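Local coordinates for glucose-6-phosphate isomerase (PDB 3QKI), which probably catalyses the second step of glycolysis, the reversible conversion of alpha-D-glucose 6-phosphate into beta-D-fructose 6-phosphate, at residues T287-T292 with I297-V302; T164-V169 with S279-A284. All blocks are in the same frame, centred on the assembly; numbering follows the deposited sequence. Where two conformers were deposited one is given.

Contact 1. Residues T287-T292 with I297-V302; sequences TNLKLT and ISRDNV
Thr292 and Ile297 make the one direct hydrogen bond between segments 287-292 and 297-302: Ile297 N donates to Thr292 O at 3.0 Å, drawing the chain back against helix 289-295 just after it ends. The donor sits 28° off the carbonyl plane, and the bond is fairly straight (N-H...O 160°). A water adds a second polar link beside it. It accepts from Thr292 OG1 and donates to Ile297 O at 2.7 Å, so one threonine is tied to one isoleucine both directly and through solvent.

Van der Waals contacts surround Val302. Thr292 and Val302 meet tip to tip, with Val302 CG2 3.6 Å from Thr292 OG1 and nearly as close to Thr292 CB. With its CG1 anti to the backbone N (chi1 -174°), Val302 splits its two methyls between neighbours: CG2 serves Thr292, while CG1 lies 3.7 Å from Leu289 CD2.

Charge enters through Arg299. Its side chain, bent at chi2 and chi3, crosses Leu289 at about a right angle and lays a face of the guanidinium over the leucine; Leu289 CD1 comes to 3.3 Å from Arg299 NH2. A long, weak ion pair joins Arg299 NE to Asp293.

The start of the helix is fixed separately. Asn288 is its N-cap, its OD1 accepting from Leu291 N at 3.0 Å from above the carbonyl plane, while its ND2 bonds to Thr251 O. Thr287 OG1 similarly bonds to Lys250 NZ. Lys250 and Thr251 have both been seen to bind fructose 6-phosphate, which is absent from this chain, so the capped helix start borders the sugar-phosphate site. The contact lies in a beta-alpha-beta unit of a parallel sheet, in which helix 289-295 connects strand 282-285 to strand 302-303, the outermost within this chain.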
ATOM      1  N   THR A 287       3.762 -14.408  26.552  1.00 23.48           N
ATOM      2  CA  THR A 287       4.290 -15.472  27.438  1.00 23.54           C
ATOM      3  C   THR A 287       4.814 -14.858  28.706  1.00 27.57           C
ATOM      4  O   THR A 287       5.210 -15.582  29.631  1.00 27.38           O
ATOM      5  CB  THR A 287       5.350 -16.296  26.745  1.00 31.65           C
ATOM      6  OG1 THR A 287       6.352 -15.406  26.251  1.00 30.61           O
ATOM      7  CG2 THR A 287       4.767 -17.110  25.625  1.00 32.47           C
ATOM      8  N   ASN A 288       4.835 -13.526  28.760  1.00 22.62           N
ATOM      9  CA  ASN A 288       5.334 -12.895  29.965  1.00 23.05           C
ATOM     10  C   ASN A 288       4.201 -12.819  30.982  1.00 29.16           C
ATOM     11  O   ASN A 288       3.501 -11.805  31.076  1.00 30.77           O
ATOM     12  CB  ASN A 288       5.932 -11.542  29.669  1.00 25.13           C
ATOM     13  CG  ASN A 288       6.722 -11.000  30.833  1.00 41.25           C
ATOM     14  OD1 ASN A 288       6.425 -11.266  32.014  1.00 25.17           O
ATOM     15  ND2 ASN A 288       7.738 -10.226  30.523  1.00 33.93           N
ATOM     16  N   LEU A 289       4.026 -13.901  31.747  1.00 23.53           N
ATOM     17  CA  LEU A 289       2.958 -14.001  32.727  1.00 22.85           C
ATOM     18  C   LEU A 289       3.095 -13.034  33.885  1.00 27.49           C
ATOM     19  O   LEU A 289       2.084 -12.583  34.421  1.00 27.13           O
ATOM     20  CB  LEU A 289       2.730 -15.453  33.175  1.00 23.22           C
ATOM     21  CG  LEU A 289       2.380 -16.456  32.062  1.00 27.14           C
ATOM     22  CD1 LEU A 289       2.364 -17.854  32.575  1.00 25.46           C
ATOM     23  CD2 LEU A 289       1.043 -16.141  31.425  1.00 32.33           C
ATOM     24  N   LYS A 290       4.335 -12.659  34.232  1.00 24.75           N
ATOM     25  CA  LYS A 290       4.623 -11.690  35.290  1.00 24.51           C
ATOM     26  C   LYS A 290       4.050 -10.310  34.890  1.00 27.84           C
ATOM     27  O   LYS A 290       3.391  -9.649  35.697  1.00 28.05           O
ATOM     28  CB  LYS A 290       6.156 -11.593  35.500  1.00 26.84           C
ATOM     29  CG  LYS A 290       6.600 -10.537  36.514  1.00 38.82           C
ATOM     30  CD  LYS A 290       8.093 -10.267  36.421  1.00 49.99           C
ATOM     31  CE  LYS A 290       8.598  -9.351  37.511  1.00 66.20           C
ATOM     32  NZ  LYS A 290       8.298  -7.921  37.223  1.00 80.77           N
ATOM     33  N   LEU A 291       4.321  -9.893  33.641  1.00 23.35           N
ATOM     34  CA  LEU A 291       3.887  -8.592  33.116  1.00 22.73           C
ATOM     35  C   LEU A 291       2.416  -8.496  32.779  1.00 23.85           C
ATOM     36  O   LEU A 291       1.805  -7.469  33.063  1.00 23.23           O
ATOM     37  CB  LEU A 291       4.809  -8.073  32.018  1.00 22.86           C
ATOM     38  CG  LEU A 291       6.234  -7.709  32.500  1.00 28.50           C
ATOM     39  CD1 LEU A 291       7.000  -7.087  31.411  1.00 29.22           C
ATOM     40  CD2 LEU A 291       6.219  -6.712  33.667  1.00 31.78           C
ATOM     41  N   THR A 292       1.813  -9.590  32.289  1.00 20.77           N
ATOM     42  CA  THR A 292       0.362  -9.607  32.052  1.00 19.63           C
ATOM     43  C   THR A 292      -0.366  -9.483  33.406  1.00 23.08           C
ATOM     44  O   THR A 292      -1.334  -8.735  33.521  1.00 22.59           O
ATOM     45  CB  THR A 292      -0.059 -10.839  31.234  1.00 21.57           C
ATOM     46  OG1 THR A 292       0.336 -12.026  31.923  1.00 21.89           O
ATOM     47  CG2 THR A 292       0.505 -10.825  29.822  1.00 18.37           C
ATOM     48  N   ILE A 297      -4.325  -8.321  33.844  1.00 19.27           N
ATOM     49  CA  ILE A 297      -4.964  -9.313  33.001  1.00 18.70           C
ATOM     50  C   ILE A 297      -5.066 -10.627  33.786  1.00 24.22           C
ATOM     51  O   ILE A 297      -4.091 -11.067  34.384  1.00 24.85           O
ATOM     52  CB  ILE A 297      -4.225  -9.447  31.647  1.00 20.55           C
ATOM     53  CG1 ILE A 297      -4.375  -8.121  30.844  1.00 19.55           C
ATOM     54  CG2 ILE A 297      -4.757 -10.636  30.822  1.00 21.53           C
ATOM     55  CD1 ILE A 297      -3.354  -7.915  29.824  1.00 24.93           C
ATOM     56  N   SER A 298      -6.259 -11.218  33.819  1.00 22.30           N
ATOM     57  CA  SER A 298      -6.496 -12.486  34.498  1.00 22.34           C
ATOM     58  C   SER A 298      -5.744 -13.634  33.788  1.00 24.86           C
ATOM     59  O   SER A 298      -5.474 -13.549  32.597  1.00 23.17           O
ATOM     60  CB  SER A 298      -7.996 -12.739  34.584  1.00 28.62           C
ATOM     61  OG  SER A 298      -8.329 -14.119  34.569  1.00 47.05           O
ATOM     62  N   ARG A 299      -5.380 -14.691  34.526  1.00 23.25           N
ATOM     63  CA  ARG A 299      -4.652 -15.847  33.975  1.00 23.18           C
ATOM     64  C   ARG A 299      -5.367 -16.613  32.922  1.00 28.12           C
ATOM     65  O   ARG A 299      -4.724 -17.184  32.035  1.00 29.55           O
ATOM     66  CB  ARG A 299      -4.162 -16.791  35.087  1.00 27.39           C
ATOM     67  CG  ARG A 299      -3.086 -16.155  35.960  1.00 39.91           C
ATOM     68  CD  ARG A 299      -1.917 -15.676  35.110  1.00 60.38           C
ATOM     69  NE  ARG A 299      -0.658 -16.273  35.523  1.00 73.90           N
ATOM     70  CZ  ARG A 299      -0.220 -17.465  35.144  1.00 99.70           C
ATOM     71  NH1 ARG A 299      -0.937 -18.212  34.309  1.00 92.90           N
ATOM     72  NH2 ARG A 299       0.930 -17.927  35.599  1.00 90.69           N
ATOM     73  N   ASP A 300      -6.696 -16.637  32.995  1.00 24.17           N
ATOM     74  CA  ASP A 300      -7.499 -17.315  31.987  1.00 24.41           C
ATOM     75  C   ASP A 300      -7.526 -16.515  30.700  1.00 24.88           C
ATOM     76  O   ASP A 300      -7.996 -17.021  29.679  1.00 25.45           O
ATOM     77  CB  ASP A 300      -8.933 -17.479  32.488  1.00 27.18           C
ATOM     78  CG  ASP A 300      -9.093 -18.486  33.607  1.00 43.90           C
ATOM     79  OD1 ASP A 300     -10.195 -18.522  34.218  1.00 46.26           O
ATOM     80  OD2 ASP A 300      -8.121 -19.247  33.874  1.00 45.50           O
ATOM     81  N   ASN A 301      -7.065 -15.245  30.762  1.00 19.31           N
ATOM     82  CA  ASN A 301      -7.126 -14.322  29.629  1.00 18.03           C
ATOM     83  C   ASN A 301      -5.771 -14.114  28.911  1.00 19.59           C
ATOM     84  O   ASN A 301      -5.624 -13.197  28.090  1.00 17.64           O
ATOM     85  CB  ASN A 301      -7.791 -13.000  30.080  1.00 21.47           C
ATOM     86  CG  ASN A 301      -9.302 -13.097  30.206  1.00 26.74           C
ATOM     87  OD1 ASN A 301      -9.881 -14.174  30.372  1.00 21.07           O
ATOM     88  ND2 ASN A 301      -9.982 -11.997  29.982  1.00 22.90           N
ATOM     89  N   VAL A 302      -4.820 -15.007  29.177  1.00 16.39           N
ATOM     90  CA  VAL A 302      -3.496 -14.968  28.558  1.00 15.87           C
ATOM     91  C   VAL A 302      -3.334 -16.194  27.690  1.00 20.44           C
ATOM     92  O   VAL A 302      -3.435 -17.333  28.169  1.00 21.05           O
ATOM     93  CB  VAL A 302      -2.314 -14.790  29.539  1.00 19.37           C
ATOM     94  CG1 VAL A 302      -1.004 -14.622  28.774  1.00 18.51           C
ATOM     95  CG2 VAL A 302      -2.541 -13.603  30.461  1.00 19.22           C
TER
HETATM   96  O   HOH W   1      -2.036 -12.703  33.872  1.00 38.48           O

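Contact 2. Residues T164-V169 with S279-A284; sequences TKFKNV and SKHMVA
Segments 164-169 and 279-284 run into strands 168-172 and 282-285, which belong to the same parallel sheet but are separated by strand 243-248. Their backbones consequently stay apart, the nearest CA atoms, those of Phe166 and His281, being 8.8 Å from each other. Contact is made ahead of the strands, where Phe166 extends across the gap.

Its ring forms a T-shaped, edge-to-face pair with His281: the phenyl edge points at the imidazole face, the planes are inclined at 66° and the centroids lie 5.0 Å apart. Phe166 CE1 leads the approach. It is 3.6 Å from His281 ND1 and almost as near to His281 CE1, and thus stands over the rim of the imidazole instead of its middle. The adjacent ring atom, Phe166 CZ, reaches the backbone at Lys280 O, 3.3 Å away. On the histidine, CG is anti to the carbonyl carbon (chi1 -71°), which brings the ring round to the phenylalanine although its CA-CB bond points neither at nor away from the other segment. Leu244 of the intervening strand and Ile153 of helix 135-154 also pack on Phe166.

Both imidazole nitrogens are engaged, ND1 with Thr243 O and NE2 with Cys161 N. These bonds, which fix the ring's rotation, would be consistent with a neutral histidine that donates from ND1 and accepts at NE2, presenting a steady face to the phenyl edge.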
ATOM      1  N   THR A 164     -23.650  -7.747  29.229  1.00 24.55           N
ATOM      2  CA  THR A 164     -24.118  -7.762  27.847  1.00 23.88           C
ATOM      3  C   THR A 164     -23.056  -8.466  26.988  1.00 24.78           C
ATOM      4  O   THR A 164     -21.963  -8.759  27.469  1.00 23.57           O
ATOM      5  CB  THR A 164     -24.372  -6.335  27.356  1.00 29.55           C
ATOM      6  OG1 THR A 164     -23.132  -5.634  27.400  1.00 28.08           O
ATOM      7  CG2 THR A 164     -25.459  -5.597  28.179  1.00 24.97           C
ATOM      8  N   LYS A 165     -23.376  -8.736  25.732  1.00 20.23           N
ATOM      9  CA  LYS A 165     -22.434  -9.356  24.829  1.00 19.98           C
ATOM     10  C   LYS A 165     -21.432  -8.328  24.331  1.00 23.17           C
ATOM     11  O   LYS A 165     -21.801  -7.173  24.105  1.00 22.29           O
ATOM     12  CB  LYS A 165     -23.175  -9.959  23.643  1.00 21.44           C
ATOM     13  CG  LYS A 165     -23.452 -11.424  23.880  1.00 28.92           C
ATOM     14  CD  LYS A 165     -23.931 -12.040  22.652  1.00 30.71           C
ATOM     15  CE  LYS A 165     -22.865 -12.489  21.714  1.00 22.16           C
ATOM     16  NZ  LYS A 165     -23.515 -13.123  20.558  1.00 32.22           N
ATOM     17  N   PHE A 166     -20.171  -8.750  24.130  1.00 19.29           N
ATOM     18  CA  PHE A 166     -19.158  -7.861  23.538  1.00 18.30           C
ATOM     19  C   PHE A 166     -19.553  -7.588  22.084  1.00 22.88           C
ATOM     20  O   PHE A 166     -20.130  -8.466  21.428  1.00 22.12           O
ATOM     21  CB  PHE A 166     -17.771  -8.507  23.586  1.00 18.49           C
ATOM     22  CG  PHE A 166     -17.140  -8.466  24.951  1.00 17.81           C
ATOM     23  CD1 PHE A 166     -16.425  -7.351  25.366  1.00 18.99           C
ATOM     24  CD2 PHE A 166     -17.268  -9.541  25.829  1.00 17.81           C
ATOM     25  CE1 PHE A 166     -15.857  -7.301  26.635  1.00 19.20           C
ATOM     26  CE2 PHE A 166     -16.695  -9.499  27.092  1.00 20.33           C
ATOM     27  CZ  PHE A 166     -15.996  -8.367  27.496  1.00 18.01           C
ATOM     28  N   LYS A 167     -19.280  -6.368  21.604  1.00 21.48           N
ATOM     29  CA  LYS A 167     -19.596  -5.924  20.228  1.00 21.55           C
ATOM     30  C   LYS A 167     -18.331  -5.531  19.477  1.00 25.44           C
ATOM     31  O   LYS A 167     -18.292  -5.650  18.261  1.00 25.24           O
ATOM     32  CB  LYS A 167     -20.543  -4.705  20.250  1.00 24.50           C
ATOM     33  N   ASN A 168     -17.311  -5.024  20.200  1.00 21.81           N
ATOM     34  CA  ASN A 168     -16.068  -4.532  19.612  1.00 20.93           C
ATOM     35  C   ASN A 168     -14.848  -5.262  20.125  1.00 23.44           C
ATOM     36  O   ASN A 168     -14.821  -5.718  21.271  1.00 21.01           O
ATOM     37  CB  ASN A 168     -15.903  -3.052  19.909  1.00 15.46           C
ATOM     38  CG  ASN A 168     -17.175  -2.257  19.776  1.00 25.59           C
ATOM     39  OD1 ASN A 168     -17.928  -2.441  18.831  1.00 20.42           O
ATOM     40  ND2 ASN A 168     -17.452  -1.383  20.735  1.00 19.92           N
ATOM     41  N   VAL A 169     -13.827  -5.361  19.255  1.00 18.04           N
ATOM     42  CA  VAL A 169     -12.532  -5.944  19.576  1.00 16.05           C
ATOM     43  C   VAL A 169     -11.437  -4.998  19.091  1.00 20.10           C
ATOM     44  O   VAL A 169     -11.361  -4.707  17.893  1.00 21.01           O
ATOM     45  CB  VAL A 169     -12.357  -7.374  19.006  1.00 18.45           C
ATOM     46  CG1 VAL A 169     -11.032  -7.959  19.451  1.00 18.21           C
ATOM     47  CG2 VAL A 169     -13.511  -8.295  19.413  1.00 17.32           C
ATOM     48  N   SER A 279     -10.699  -6.545  34.055  1.00 18.50           N
ATOM     49  CA  SER A 279     -10.139  -7.838  33.648  0.50 17.20           C
ATOM     50  C   SER A 279     -11.061  -8.605  32.697  1.00 21.98           C
ATOM     51  O   SER A 279     -10.580  -9.455  31.943  1.00 23.40           O
ATOM     52  CB  SER A 279      -9.768  -8.696  34.860  0.50 19.64           C
ATOM     53  OG  SER A 279     -10.913  -9.251  35.482  0.50 25.85           O
ATOM     54  N   LYS A 280     -12.384  -8.313  32.709  1.00 19.23           N
ATOM     55  CA  LYS A 280     -13.310  -8.983  31.792  1.00 18.35           C
ATOM     56  C   LYS A 280     -13.131  -8.418  30.374  1.00 19.83           C
ATOM     57  O   LYS A 280     -13.418  -9.121  29.407  1.00 21.69           O
ATOM     58  CB  LYS A 280     -14.771  -8.787  32.206  1.00 22.70           C
ATOM     59  CG  LYS A 280     -15.151  -9.374  33.532  1.00 23.73           C
ATOM     60  CD  LYS A 280     -16.561  -8.976  33.847  1.00 26.41           C
ATOM     61  CE  LYS A 280     -16.976  -9.399  35.229  1.00 37.69           C
ATOM     62  NZ  LYS A 280     -18.336  -8.890  35.548  1.00 51.13           N
ATOM     63  N   HIS A 281     -12.633  -7.168  30.260  1.00 14.61           N
ATOM     64  CA  HIS A 281     -12.458  -6.439  28.995  1.00 14.00           C
ATOM     65  C   HIS A 281     -11.039  -6.503  28.382  1.00 19.05           C
ATOM     66  O   HIS A 281     -10.785  -5.879  27.341  1.00 19.95           O
ATOM     67  CB  HIS A 281     -12.900  -4.974  29.189  1.00 12.91           C
ATOM     68  CG  HIS A 281     -14.394  -4.835  29.336  1.00 15.60           C
ATOM     69  ND1 HIS A 281     -15.167  -4.255  28.345  1.00 16.73           N
ATOM     70  CD2 HIS A 281     -15.208  -5.218  30.348  1.00 15.83           C
ATOM     71  CE1 HIS A 281     -16.418  -4.310  28.783  1.00 15.21           C
ATOM     72  NE2 HIS A 281     -16.490  -4.863  29.990  1.00 14.87           N
ATOM     73  N   MET A 282     -10.114  -7.206  29.038  1.00 15.04           N
ATOM     74  CA  MET A 282      -8.724  -7.284  28.592  1.00 15.48           C
ATOM     75  C   MET A 282      -8.209  -8.687  28.445  1.00 21.36           C
ATOM     76  O   MET A 282      -8.388  -9.528  29.329  1.00 22.07           O
ATOM     77  CB  MET A 282      -7.808  -6.522  29.557  1.00 17.71           C
ATOM     78  CG  MET A 282      -8.228  -5.091  29.781  1.00 21.67           C
ATOM     79  SD  MET A 282      -6.996  -4.175  30.690  1.00 27.55           S
ATOM     80  CE  MET A 282      -6.305  -3.257  29.381  1.00 26.50           C
ATOM     81  N   VAL A 283      -7.573  -8.949  27.305  1.00 18.82           N
ATOM     82  CA  VAL A 283      -6.913 -10.213  27.032  1.00 18.33           C
ATOM     83  C   VAL A 283      -5.489  -9.989  26.511  1.00 19.89           C
ATOM     84  O   VAL A 283      -5.188  -8.923  25.941  1.00 18.26           O
ATOM     85  CB  VAL A 283      -7.735 -11.319  26.309  1.00 23.79           C
ATOM     86  CG1 VAL A 283      -9.219 -11.028  26.297  1.00 24.18           C
ATOM     87  CG2 VAL A 283      -7.229 -11.623  24.922  1.00 23.99           C
ATOM     88  N   ALA A 284      -4.592 -10.949  26.768  1.00 15.23           N
ATOM     89  CA  ALA A 284      -3.240 -10.819  26.250  1.00 14.38           C
ATOM     90  C   ALA A 284      -2.835 -12.027  25.457  1.00 17.47           C
ATOM     91  O   ALA A 284      -3.232 -13.143  25.769  1.00 16.92           O
ATOM     92  CB  ALA A 284      -2.253 -10.596  27.389  1.00 14.91           C
TER

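Both contacts are largely buried and belong to the same parallel sheet; contact 2 includes the start of strand 282-285, and contact 1 packs against that strand. Contact 2 spans the central strand 243-248 at the beginning of the strands, whereas contact 1 folds helix 289-295 back toward edge strand 302-303 and has an exposed fringe at Arg299. Their chemistry differs accordingly: a single aromatic pair bridges segments distant in sequence, while a backbone bond, a water and aliphatic packing join near neighbours in the chain. Asn301 connects the two, its O probably bonded to Ala284 N at 2.8 Å and its ND2 to Met282 O. Only contact 1 approaches the sugar-phosphate site; contact 2 is remote from it.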